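Local coordinates for protein alpha-pyrone synthesis polyketide synthase-like Pks18 (Mycobacterium tuberculosis, PDB 1TED) that probably extends medium- and long-chain aliphatic acyl-CoA starters with malonyl-CoA to make tri- and tetraketide alpha-pyrones, at residues A[47-52]-A[79-84]. Numbering follows the deposited sequence.
With MYR (myristic acid), chain E.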
loop_
_atom_site.group_PDB
_atom_site.type_symbol
_atom_site.label_atom_id
_atom_site.label_comp_id
_atom_site.label_asym_id
_atom_site.label_seq_id
_atom_site.Cartn_x
_atom_site.Cartn_y
_atom_site.Cartn_z
ATOM N N VAL A 47 3.914 -28.640 7.724
ATOM C CA VAL A 47 4.880 -28.749 8.809
ATOM C C VAL A 47 4.187 -29.095 10.119
ATOM O O VAL A 47 3.322 -28.364 10.586
ATOM C CB VAL A 47 5.687 -27.446 8.997
ATOM C CG1 VAL A 47 6.620 -27.583 10.180
ATOM C CG2 VAL A 47 6.499 -27.158 7.758
ATOM N N ASN A 48 4.561 -30.226 10.700
ATOM C CA ASN A 48 3.964 -30.645 11.952
ATOM C C ASN A 48 4.594 -29.866 13.100
ATOM O O ASN A 48 5.815 -29.837 13.247
ATOM C CB ASN A 48 4.155 -32.145 12.144
ATOM C CG ASN A 48 3.455 -32.659 13.375
ATOM O OD1 ASN A 48 3.888 -32.400 14.499
ATOM N ND2 ASN A 48 2.357 -33.379 13.179
ATOM N N GLN A 49 3.746 -29.236 13.906
ATOM C CA GLN A 49 4.193 -28.421 15.040
ATOM C C GLN A 49 5.091 -29.154 16.044
ATOM O O GLN A 49 6.054 -28.577 16.574
ATOM C CB GLN A 49 2.984 -27.827 15.774
ATOM C CG GLN A 49 3.371 -26.761 16.797
ATOM C CD GLN A 49 3.910 -25.496 16.154
ATOM O OE1 GLN A 49 4.654 -25.545 15.169
ATOM N NE2 GLN A 49 3.548 -24.352 16.717
ATOM N N SER A 50 4.773 -30.417 16.316
ATOM C CA SER A 50 5.578 -31.217 17.234
ATOM C C SER A 50 6.961 -31.435 16.621
ATOM O O SER A 50 7.975 -31.221 17.284
ATOM C CB SER A 50 4.910 -32.568 17.504
ATOM O OG SER A 50 3.641 -32.390 18.111
ATOM N N ASP A 51 7.002 -31.854 15.355
ATOM C CA ASP A 51 8.282 -32.061 14.677
ATOM C C ASP A 51 9.037 -30.725 14.623
ATOM O O ASP A 51 10.238 -30.671 14.893
ATOM C CB ASP A 51 8.076 -32.595 13.249
ATOM C CG ASP A 51 7.315 -33.914 13.213
ATOM O OD1 ASP A 51 7.599 -34.801 14.042
ATOM O OD2 ASP A 51 6.435 -34.074 12.342
ATOM N N ALA A 52 8.330 -29.649 14.289
ATOM C CA ALA A 52 8.947 -28.329 14.224
ATOM C C ALA A 52 9.652 -28.008 15.539
ATOM O O ALA A 52 10.806 -27.574 15.540
ATOM C CB ALA A 52 7.895 -27.259 13.926
ATOM N N THR A 79 -1.317 -27.108 15.511
ATOM C CA THR A 79 -1.016 -28.496 15.171
ATOM C C THR A 79 -0.186 -28.554 13.890
ATOM O O THR A 79 0.775 -29.311 13.806
ATOM C CB THR A 79 -2.310 -29.300 14.978
ATOM O OG1 THR A 79 -3.017 -29.349 16.219
ATOM C CG2 THR A 79 -2.008 -30.708 14.523
ATOM N N THR A 80 -0.569 -27.748 12.901
ATOM C CA THR A 80 0.142 -27.676 11.620
ATOM C C THR A 80 0.081 -26.274 11.007
ATOM O O THR A 80 -0.696 -25.427 11.430
ATOM C CB THR A 80 -0.451 -28.636 10.544
ATOM O OG1 THR A 80 -1.864 -28.404 10.414
ATOM C CG2 THR A 80 -0.186 -30.082 10.887
ATOM N N ARG A 81 0.925 -26.057 10.007
ATOM C CA ARG A 81 0.970 -24.814 9.238
ATOM C C ARG A 81 1.728 -25.097 7.933
ATOM O O ARG A 81 2.550 -26.020 7.858
ATOM C CB ARG A 81 1.603 -23.661 10.040
ATOM C CG ARG A 81 2.797 -24.023 10.859
ATOM C CD ARG A 81 3.266 -22.862 11.744
ATOM N NE ARG A 81 4.329 -23.323 12.633
ATOM C CZ ARG A 81 5.376 -22.600 13.002
ATOM N NH1 ARG A 81 5.523 -21.355 12.566
ATOM N NH2 ARG A 81 6.288 -23.135 13.801
ATOM N N ARG A 82 1.422 -24.323 6.899
ATOM C CA ARG A 82 2.026 -24.524 5.584
ATOM C C ARG A 82 3.173 -23.584 5.290
ATOM O O ARG A 82 3.168 -22.433 5.717
ATOM C CB ARG A 82 0.961 -24.369 4.500
ATOM C CG ARG A 82 -0.311 -25.155 4.771
ATOM C CD ARG A 82 -0.026 -26.622 5.065
ATOM N NE ARG A 82 -1.232 -27.432 4.924
ATOM C CZ ARG A 82 -1.625 -28.000 3.787
ATOM N NH1 ARG A 82 -0.907 -27.864 2.682
ATOM N NH2 ARG A 82 -2.753 -28.691 3.753
ATOM N N MET A 83 4.158 -24.076 4.547
ATOM C CA MET A 83 5.310 -23.260 4.215
ATOM C C MET A 83 5.824 -23.488 2.796
ATOM O O MET A 83 6.020 -24.629 2.366
ATOM C CB MET A 83 6.415 -23.517 5.231
ATOM C CG MET A 83 5.989 -23.197 6.658
ATOM S SD MET A 83 7.300 -23.419 7.848
ATOM C CE MET A 83 6.365 -23.355 9.408
ATOM N N ALA A 84 6.029 -22.385 2.078
ATOM C CA ALA A 84 6.518 -22.420 0.705
ATOM C C ALA A 84 7.940 -22.945 0.709
ATOM O O ALA A 84 8.377 -23.654 -0.211
ATOM C CB ALA A 84 6.483 -21.018 0.108
HETATM C C1 MYR E . 9.692 -22.381 11.394
HETATM O O1 MYR E . 9.193 -23.485 11.189
HETATM O O2 MYR E . 10.217 -22.151 12.485
HETATM C C2 MYR E . 9.665 -21.304 10.309
HETATM C C3 MYR E . 8.755 -20.142 10.712
HETATM C C4 MYR E . 8.701 -19.077 9.614
HETATM C C5 MYR E . 7.829 -17.889 10.028
HETATM C C6 MYR E . 8.414 -17.119 11.215
HETATM C C7 MYR E . 9.698 -16.364 10.861
HETATM C C8 MYR E . 9.444 -15.209 9.889
HETATM C C9 MYR E . 8.541 -14.139 10.506
HETATM C C10 MYR E . 8.185 -13.070 9.473
HETATM C C11 MYR E . 7.231 -12.033 10.068
HETATM C C12 MYR E . 6.829 -10.990 9.023
HETATM C C13 MYR E . 5.816 -10.006 9.613
HETATM C C14 MYR E . 5.372 -8.980 8.569
#
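Val47 and Arg81 form the hydrogen-bonded pair of a two-stranded antiparallel sheet, 46-48 with 80-82, separate from the large mixed sheet of the thiolase fold and lying beside the bound myristic acid. Val47 N donates to Arg81 O at 3.0 Å, almost straight; the return bond from Arg81 N to Val47 O is weak. Past the non-hydrogen-bonded pair Asn48–Thr80, the first chain turns into helix 49-57, yet Gln49 N still reaches Thr79 O at 3.0 Å. Asn48 is the N-cap: its OD1 receives Asp51 N and, weakly, Ser50 N.

The side-chain link is Gln49 to Arg81. Arg81 starts with CG between N and C (chi1 41°), then runs extended to NE, bringing the NE/NH2 edge of its guanidinium to Gln49 OE1, the amide and guanidinium planes 87° apart. NH2 meets a lone pair of OE1 in the amide plane, at 3.2 Å, but the bond is bent (142°); NE adds a weak second bond. Further bonds, NH2 to His221 O and NH1 to Phe224 O, help fix the group's rotation, while Gln49 NE2 is held by Ser76 OG and Ser222 O. Met83 CE lies 3.6 Å above one guanidinium face, offset toward its rim, and approaches O1 of the myristic acid at 3.3 Å; its SD packs on Val47 CG2 at 3.8 Å.

His221 by similarity binds substrate, which places the contact beside the active site. The connection between the two short strands runs through helices 49-57 and 68-74, and their position is consistent with a place at the substrate-binding tunnel of this thiolase-fold type III polyketide synthase.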